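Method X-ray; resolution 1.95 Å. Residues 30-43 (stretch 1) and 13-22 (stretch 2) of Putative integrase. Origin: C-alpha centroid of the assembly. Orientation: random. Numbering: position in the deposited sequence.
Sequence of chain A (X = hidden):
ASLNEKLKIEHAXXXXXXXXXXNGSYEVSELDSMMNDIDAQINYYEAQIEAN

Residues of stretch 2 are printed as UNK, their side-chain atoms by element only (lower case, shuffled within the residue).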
ATOM      1  N   GLU A  30      -3.792  -6.718  -3.409  1.00 38.08           N
ATOM      2  CA  GLU A  30      -3.664  -5.519  -2.590  1.00 39.09           C
ATOM      3  C   GLU A  30      -2.549  -4.635  -3.135  1.00 38.06           C
ATOM      4  O   GLU A  30      -2.704  -3.419  -3.254  1.00 38.74           O
ATOM      5  CB  GLU A  30      -3.375  -5.882  -1.131  1.00 39.11           C
ATOM      6  CG  GLU A  30      -4.427  -6.763  -0.472  1.00 38.87           C
ATOM      7  CD  GLU A  30      -4.028  -7.193   0.928  1.00 38.40           C
ATOM      8  OE1 GLU A  30      -2.929  -6.807   1.382  1.00 37.34           O
ATOM      9  OE2 GLU A  30      -4.811  -7.918   1.576  1.00 38.88           O
ATOM     10  N   LEU A  31      -1.428  -5.262  -3.470  1.00 38.59           N
ATOM     11  CA  LEU A  31      -0.242  -4.549  -3.928  1.00 37.98           C
ATOM     12  C   LEU A  31      -0.396  -4.044  -5.363  1.00 37.98           C
ATOM     13  O   LEU A  31       0.319  -3.135  -5.786  1.00 37.80           O
ATOM     14  CB  LEU A  31       0.986  -5.460  -3.825  1.00 37.74           C
ATOM     15  CG  LEU A  31       1.275  -6.099  -2.465  1.00 37.16           C
ATOM     16  CD1 LEU A  31       2.290  -7.218  -2.630  1.00 37.50           C
ATOM     17  CD2 LEU A  31       1.778  -5.065  -1.470  1.00 36.92           C
ATOM     18  N   ASP A  32      -1.334  -4.628  -6.106  1.00 38.17           N
ATOM     19  CA  ASP A  32      -1.526  -4.293  -7.516  1.00 38.34           C
ATOM     20  C   ASP A  32      -2.329  -3.007  -7.682  1.00 38.81           C
ATOM     21  O   ASP A  32      -2.175  -2.295  -8.674  1.00 38.83           O
ATOM     22  CB  ASP A  32      -2.228  -5.441  -8.252  1.00 38.04           C
ATOM     23  CG  ASP A  32      -1.269  -6.540  -8.677  1.00 37.49           C
ATOM     24  OD1 ASP A  32      -0.176  -6.651  -8.081  1.00 37.25           O
ATOM     25  OD2 ASP A  32      -1.611  -7.297  -9.610  1.00 37.97           O
ATOM     26  N   SER A  33      -3.185  -2.714  -6.708  1.00 39.63           N
ATOM     27  CA  SER A  33      -4.044  -1.538  -6.775  1.00 39.28           C
ATOM     28  C   SER A  33      -3.248  -0.245  -6.645  1.00 38.94           C
ATOM     29  O   SER A  33      -3.497   0.721  -7.364  1.00 39.24           O
ATOM     30  CB  SER A  33      -5.112  -1.595  -5.682  1.00 39.55           C
ATOM     31  OG  SER A  33      -5.972  -2.703  -5.873  1.00 40.39           O
ATOM     32  N   MET A  34      -2.296  -0.225  -5.720  1.00 38.89           N
ATOM     33  CA  MET A  34      -1.478   0.962  -5.499  1.00 39.00           C
ATOM     34  C   MET A  34      -0.406   1.086  -6.570  1.00 38.06           C
ATOM     35  O   MET A  34       0.025   2.187  -6.904  1.00 37.96           O
ATOM     36  CB  MET A  34      -0.835   0.920  -4.118  1.00 38.92           C
ATOM     37  CG  MET A  34      -1.834   0.736  -2.994  1.00 38.65           C
ATOM     38  SD  MET A  34      -1.046   0.581  -1.390  1.00 34.75           S
ATOM     39  CE  MET A  34      -0.245  -1.011  -1.558  1.00 36.09           C
ATOM     40  N   MET A  35       0.030  -0.051  -7.101  1.00 38.56           N
ATOM     41  CA  MET A  35       0.989  -0.054  -8.194  1.00 38.51           C
ATOM     42  C   MET A  35       0.357   0.572  -9.432  1.00 38.50           C
ATOM     43  O   MET A  35       1.029   1.252 -10.207  1.00 38.80           O
ATOM     44  CB  MET A  35       1.462  -1.475  -8.496  1.00 38.75           C
ATOM     45  CG  MET A  35       2.432  -1.562  -9.663  1.00 38.58           C
ATOM     46  SD  MET A  35       3.957  -0.642  -9.383  1.00 36.73           S
ATOM     47  CE  MET A  35       4.858  -1.782  -8.338  1.00 37.09           C
ATOM     48  N   ASN A  36      -0.938   0.333  -9.613  1.00 38.66           N
ATOM     49  CA  ASN A  36      -1.687   0.943 -10.701  1.00 38.33           C
ATOM     50  C   ASN A  36      -1.660   2.462 -10.587  1.00 38.37           C
ATOM     51  O   ASN A  36      -1.616   3.172 -11.592  1.00 38.75           O
ATOM     52  CB  ASN A  36      -3.129   0.435 -10.702  1.00 38.75           C
ATOM     53  CG  ASN A  36      -3.985   1.099 -11.761  1.00 38.85           C
ATOM     54  OD1 ASN A  36      -3.884   0.784 -12.946  1.00 39.13           O
ATOM     55  ND2 ASN A  36      -4.848   2.015 -11.334  1.00 39.37           N
ATOM     56  N   ASP A  37      -1.682   2.952  -9.352  1.00 38.42           N
ATOM     57  CA  ASP A  37      -1.596   4.383  -9.089  1.00 37.61           C
ATOM     58  C   ASP A  37      -0.157   4.870  -9.206  1.00 37.13           C
ATOM     59  O   ASP A  37       0.100   5.954  -9.728  1.00 37.73           O
ATOM     60  CB  ASP A  37      -2.145   4.707  -7.699  1.00 37.78           C
ATOM     61  CG  ASP A  37      -3.600   4.311  -7.539  1.00 37.53           C
ATOM     62  OD1 ASP A  37      -4.358   4.412  -8.526  1.00 37.75           O
ATOM     63  OD2 ASP A  37      -3.986   3.898  -6.426  1.00 37.76           O
ATOM     64  N   ILE A  38       0.781   4.064  -8.716  1.00 37.18           N
ATOM     65  CA  ILE A  38       2.193   4.428  -8.747  1.00 37.21           C
ATOM     66  C   ILE A  38       2.734   4.434 -10.177  1.00 37.39           C
ATOM     67  O   ILE A  38       3.440   5.361 -10.568  1.00 37.51           O
ATOM     68  CB  ILE A  38       3.038   3.473  -7.876  1.00 36.75           C
ATOM     69  CG1 ILE A  38       2.822   3.793  -6.392  1.00 35.93           C
ATOM     70  CG2 ILE A  38       4.514   3.589  -8.235  1.00 35.70           C
ATOM     71  CD1 ILE A  38       3.518   2.839  -5.441  1.00 34.88           C
ATOM     72  N   ASP A  39       2.410   3.402 -10.952  1.00 37.63           N
ATOM     73  CA  ASP A  39       2.832   3.337 -12.350  1.00 37.91           C
ATOM     74  C   ASP A  39       2.257   4.500 -13.152  1.00 37.80           C
ATOM     75  O   ASP A  39       2.942   5.088 -13.988  1.00 38.19           O
ATOM     76  CB  ASP A  39       2.406   2.012 -12.989  1.00 37.69           C
ATOM     77  CG  ASP A  39       3.222   0.832 -12.495  1.00 37.64           C
ATOM     78  OD1 ASP A  39       4.322   1.048 -11.947  1.00 37.87           O
ATOM     79  OD2 ASP A  39       2.767  -0.318 -12.667  1.00 37.78           O
ATOM     80  N   ALA A  40       0.994   4.826 -12.891  1.00 38.01           N
ATOM     81  CA  ALA A  40       0.311   5.899 -13.603  1.00 38.33           C
ATOM     82  C   ALA A  40       0.961   7.253 -13.340  1.00 38.61           C
ATOM     83  O   ALA A  40       1.116   8.061 -14.254  1.00 38.65           O
ATOM     84  CB  ALA A  40      -1.153   5.939 -13.210  1.00 38.93           C
ATOM     85  N   GLN A  41       1.336   7.499 -12.088  1.00 38.23           N
ATOM     86  CA  GLN A  41       1.947   8.771 -11.717  1.00 38.46           C
ATOM     87  C   GLN A  41       3.302   8.938 -12.398  1.00 37.88           C
ATOM     88  O   GLN A  41       3.704  10.052 -12.731  1.00 38.13           O
ATOM     89  CB  GLN A  41       2.100   8.872 -10.198  1.00 37.89           C
ATOM     90  CG  GLN A  41       2.631  10.215  -9.717  1.00 38.02           C
ATOM     91  CD  GLN A  41       1.876  11.388 -10.310  1.00 37.80           C
ATOM     92  OE1 GLN A  41       2.373  12.068 -11.208  1.00 37.99           O
ATOM     93  NE2 GLN A  41       0.668  11.628  -9.818  1.00 38.76           N
ATOM     94  N   ILE A  42       4.000   7.826 -12.603  1.00 37.41           N
ATOM     95  CA  ILE A  42       5.246   7.838 -13.360  1.00 37.74           C
ATOM     96  C   ILE A  42       4.967   8.201 -14.813  1.00 38.13           C
ATOM     97  O   ILE A  42       5.787   8.837 -15.476  1.00 37.82           O
ATOM     98  CB  ILE A  42       5.961   6.471 -13.307  1.00 37.51           C
ATOM     99  CG1 ILE A  42       6.386   6.147 -11.871  1.00 36.32           C
ATOM    100  CG2 ILE A  42       7.168   6.464 -14.240  1.00 38.20           C
ATOM    101  CD1 ILE A  42       6.902   4.733 -11.686  1.00 36.37           C
ATOM    102  N   ASN A  43       3.800   7.793 -15.300  1.00 38.24           N
ATOM    103  CA  ASN A  43       3.427   8.010 -16.690  1.00 38.81           C
ATOM    104  C   ASN A  43       3.195   9.485 -17.005  1.00 38.17           C
ATOM    105  O   ASN A  43       3.628   9.979 -18.046  1.00 39.33           O
ATOM    106  CB  ASN A  43       2.169   7.207 -17.025  1.00 38.30           C
ATOM    107  CG  ASN A  43       1.974   7.021 -18.517  1.00 38.28           C
ATOM    108  OD1 ASN A  43       2.907   7.178 -19.304  1.00 38.68           O
ATOM    109  ND2 ASN A  43       0.754   6.679 -18.914  1.00 38.26           N
ATOM    110  N   UNK A  13       9.072   4.946  -4.163  1.00 33.49           N
ATOM    111  CA  UNK A  13       7.742   4.482  -3.788  1.00 33.03           C
ATOM    112  C   UNK A  13       7.428   3.163  -4.485  1.00 33.92           C
ATOM    113  O   UNK A  13       6.671   2.344  -3.965  1.00 33.49           O
ATOM    114  c   UNK A  13       6.680   5.531  -4.133  1.00 33.41           C
ATOM    115  c   UNK A  13       6.641   6.720  -3.178  1.00 33.27           C
ATOM    116  c   UNK A  13       4.190   7.176  -3.634  1.00 33.61           C
ATOM    117  n   UNK A  13       3.151   8.227  -3.827  1.00 34.47           N
ATOM    118  c   UNK A  13       5.596   7.760  -3.580  1.00 33.42           C
ATOM    119  N   UNK A  14       8.015   2.960  -5.662  1.00 34.23           N
ATOM    120  CA  UNK A  14       7.812   1.726  -6.413  1.00 34.18           C
ATOM    121  C   UNK A  14       8.674   0.600  -5.853  1.00 33.69           C
ATOM    122  O   UNK A  14       8.216  -0.537  -5.737  1.00 33.87           O
ATOM    123  c   UNK A  14       8.127   1.932  -7.897  1.00 34.48           C
ATOM    124  n   UNK A  14       6.596   0.537 -12.258  1.00 38.23           N
ATOM    125  c   UNK A  14       7.536   0.857  -8.800  1.00 35.28           C
ATOM    126  c   UNK A  14       8.003   0.998 -10.241  1.00 36.45           C
ATOM    127  c   UNK A  14       7.367  -0.059 -11.134  1.00 37.39           C
ATOM    128  N   UNK A  15       9.922   0.918  -5.516  1.00 33.43           N
ATOM    129  CA  UNK A  15      10.843  -0.072  -4.961  1.00 34.16           C
ATOM    130  C   UNK A  15      10.282  -0.679  -3.686  1.00 34.38           C
ATOM    131  O   UNK A  15      10.123  -1.896  -3.589  1.00 34.47           O
ATOM    132  c   UNK A  15      14.437   0.310  -3.480  1.00 34.91           C
ATOM    133  c   UNK A  15      12.212   0.550  -4.666  1.00 33.69           C
ATOM    134  n   UNK A  15      14.626  -0.558  -1.137  1.00 36.12           N
ATOM    135  c   UNK A  15      13.141  -0.371  -3.873  1.00 34.39           C
ATOM    136  c   UNK A  15      15.226  -0.552  -2.503  1.00 35.71           C
ATOM    137  N   UNK A  16      10.012   0.185  -2.712  1.00 33.26           N
ATOM    138  CA  UNK A  16       9.493  -0.226  -1.413  1.00 33.80           C
ATOM    139  C   UNK A  16       8.343  -1.203  -1.596  1.00 34.36           C
ATOM    140  O   UNK A  16       8.298  -2.260  -0.969  1.00 33.33           O
ATOM    141  c   UNK A  16       9.026   0.992  -0.615  1.00 33.73           C
ATOM    142  n   UNK A  16       9.382   1.799   4.272  1.00 33.43           N
ATOM    143  n   UNK A  16       9.965   2.002   2.066  1.00 33.44           N
ATOM    144  c   UNK A  16      10.106   2.043  -0.385  1.00 33.17           C
ATOM    145  n   UNK A  16      11.362   0.915   3.539  1.00 33.32           N
ATOM    146  c   UNK A  16      10.837   1.809   0.915  1.00 33.87           C
ATOM    147  c   UNK A  16      10.239   1.575   3.291  1.00 32.88           C
ATOM    148  N   UNK A  17       7.430  -0.842  -2.487  1.00 33.86           N
ATOM    149  CA  UNK A  17       6.288  -1.680  -2.811  1.00 34.92           C
ATOM    150  C   UNK A  17       6.729  -3.027  -3.372  1.00 34.33           C
ATOM    151  O   UNK A  17       6.137  -4.059  -3.057  1.00 34.48           O
ATOM    152  c   UNK A  17       3.223  -1.946  -3.003  1.00 36.10           C
ATOM    153  c   UNK A  17       5.383  -0.963  -3.813  1.00 34.72           C
ATOM    154  c   UNK A  17       4.090  -1.670  -4.221  1.00 35.80           C
ATOM    155  c   UNK A  17       3.336  -0.835  -5.249  1.00 36.97           C
ATOM    156  N   UNK A  18       7.770  -3.019  -4.198  1.00 34.90           N
ATOM    157  CA  UNK A  18       8.244  -4.256  -4.804  1.00 34.69           C
ATOM    158  C   UNK A  18       8.887  -5.161  -3.760  1.00 35.62           C
ATOM    159  O   UNK A  18       8.854  -6.384  -3.885  1.00 36.25           O
ATOM    160  c   UNK A  18       9.236  -3.984  -5.932  1.00 35.13           C
ATOM    161  c   UNK A  18       8.885  -6.525  -8.713  1.00 36.86           C
ATOM    162  c   UNK A  18       8.672  -5.423  -7.909  1.00 36.87           C
ATOM    163  c   UNK A  18       9.906  -7.403  -8.421  1.00 36.57           C
ATOM    164  c   UNK A  18      10.498  -6.074  -6.525  1.00 36.02           C
ATOM    165  c   UNK A  18      10.713  -7.178  -7.326  1.00 36.46           C
ATOM    166  c   UNK A  18       9.479  -5.180  -6.810  1.00 36.14           C
ATOM    167  N   UNK A  19       9.465  -4.555  -2.729  1.00 35.18           N
ATOM    168  CA  UNK A  19      10.119  -5.311  -1.667  1.00 34.79           C
ATOM    169  C   UNK A  19       9.121  -6.192  -0.922  1.00 35.99           C
ATOM    170  O   UNK A  19       9.508  -7.139  -0.238  1.00 35.68           O
ATOM    171  c   UNK A  19      10.812  -4.368  -0.683  1.00 34.62           C
ATOM    172  o   UNK A  19      12.093  -2.364  -0.746  1.00 34.86           O
ATOM    173  c   UNK A  19      11.739  -3.385  -1.370  1.00 34.34           C
ATOM    174  o   UNK A  19      12.117  -3.637  -2.532  1.00 35.45           O
ATOM    175  N   UNK A  20       7.837  -5.873  -1.052  1.00 35.81           N
ATOM    176  CA  UNK A  20       6.786  -6.664  -0.422  1.00 36.64           C
ATOM    177  C   UNK A  20       6.460  -7.896  -1.261  1.00 37.21           C
ATOM    178  O   UNK A  20       6.057  -8.929  -0.725  1.00 35.02           O
ATOM    179  c   UNK A  20       6.215  -4.987   2.067  1.00 34.94           C
ATOM    180  c   UNK A  20       5.693  -4.592   0.693  1.00 35.23           C
ATOM    181  c   UNK A  20       4.375  -3.844   0.817  1.00 34.90           C
ATOM    182  c   UNK A  20       5.529  -5.817  -0.212  1.00 35.90           C
ATOM    183  N   UNK A  21       6.632  -7.785  -2.574  1.00 37.09           N
ATOM    184  CA  UNK A  21       6.453  -8.930  -3.462  1.00 37.40           C
ATOM    185  C   UNK A  21       7.552  -9.963  -3.224  1.00 37.41           C
ATOM    186  O   UNK A  21       7.280 -11.161  -3.148  1.00 38.23           O
ATOM    187  c   UNK A  21       3.008  -7.562  -6.231  1.00 37.04           C
ATOM    188  c   UNK A  21       5.264  -7.691  -5.381  1.00 36.97           C
ATOM    189  c   UNK A  21       4.237  -5.554  -5.824  1.00 36.56           C
ATOM    190  c   UNK A  21       4.096  -8.307  -5.809  1.00 37.15           C
ATOM    191  c   UNK A  21       3.086  -6.185  -6.237  1.00 36.86           C
ATOM    192  o   UNK A  21       2.013  -5.430  -6.654  1.00 37.57           O
ATOM    193  c   UNK A  21       5.314  -6.307  -5.404  1.00 36.51           C
ATOM    194  c   UNK A  21       6.462  -8.502  -4.933  1.00 37.30           C
ATOM    195  N   UNK A  22       8.791  -9.495  -3.104  1.00 37.37           N
ATOM    196  CA  UNK A  22       9.935 -10.391  -2.960  1.00 37.71           C
ATOM    197  C   UNK A  22      10.012 -10.924  -1.532  1.00 38.84           C
ATOM    198  O   UNK A  22      10.552 -12.003  -1.290  1.00 39.13           O
ATOM    199  c   UNK A  22      11.112  -8.978  -4.670  1.00 37.66           C
ATOM    200  c   UNK A  22      11.261  -9.689  -3.340  1.00 37.55           C
ATOM    201  c   UNK A  22      12.857  -9.186  -1.423  1.00 38.34           C
ATOM    202  c   UNK A  22      11.702  -8.694  -2.265  1.00 38.04           C
TER

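Position 13 carries four carbons in an unbranched row ending in one nitrogen. Its CB lies 4.4 Å from CD1 of Ile38, and its backbone O is nearer to that same CD1, at 3.5 Å. This is Lys13.

Position 14 has four carbons in a row and a terminal nitrogen. The CA-to-CB bond points sideways, yet the nitrogen reaches to 2.4 Å from OD1 of Asp39, so a positive charge is expected: Lys14. The NZ–OD1 pair is a salt bridge with a very short hydrogen bond. Chi1 to chi3 are all t, so the aliphatic part is extended and reaches across stretch 1; its CG is 3.8 Å from CE of Met35 and its CD 4.2 Å from CD1 of Ile42.

Position 15 again has four carbons in a row and a nitrogen, but CA-to-CB points away and nothing on stretch 1 is touched. It is Lys15.

Position 16 has three carbons, a nitrogen, and a carbon bearing two further nitrogens, without contact to stretch 1. This guanidinium identifies Arg16, hydrogen-bonded elsewhere in the structure.

Position 17 has four carbons forked at the second; its CA-to-CB bond points toward stretch 1. One terminal carbon is 3.8 Å from CD2 of Leu31 and 3.9 Å from CE of Met34, the other 3.6 Å from CE of Met35 and 3.7 Å from CD1 of Ile38. This is Leu17, chi1 t and chi2 p.

Position 18 is one carbon and a six-carbon ring without oxygen. Its CA-to-CB bond points away from stretch 1, without contact: Phe18.

Position 19 has two carbons, the second carrying two oxygens, and no contact with stretch 1, hence Asp19. Its OD2 accepts a salt-bridging hydrogen bond from NZ of Lys15 at 3.1 Å.

Position 20 has four carbons forked at the second, a terminal one 3.7 Å from CD2 of Leu31: Leu20.

Position 21 has one carbon and a six-carbon ring bearing one oxygen, which lies 2.9 Å from OD1 of Asp32 and 3.0 Å from O of Leu31. CD1 of Leu31 sits 3.7 Å from the ring centroid, 12° off the normal, a CH-pi contact. This is Tyr21.

Position 22 has four carbons forked at the first, one arm two carbons long, beyond reach of stretch 1: Ile22.

The helices run nearly antiparallel, at 156°, axes 10.5 Å apart at closest approach. Leu17 is a knob among Leu31, Met34, Met35 and Ile38; Lys14 is another among Met35, Ile38, Asp39 and Ile42, combining aliphatic packing with its salt bridge. Leu31 packs against Leu17 and Leu20 and covers one face of Tyr21, whose edge meets Asp32 OD1. Together the stretches bury 614 Å².

Stretch 2, residues 13-22: KKKRLFDLYI
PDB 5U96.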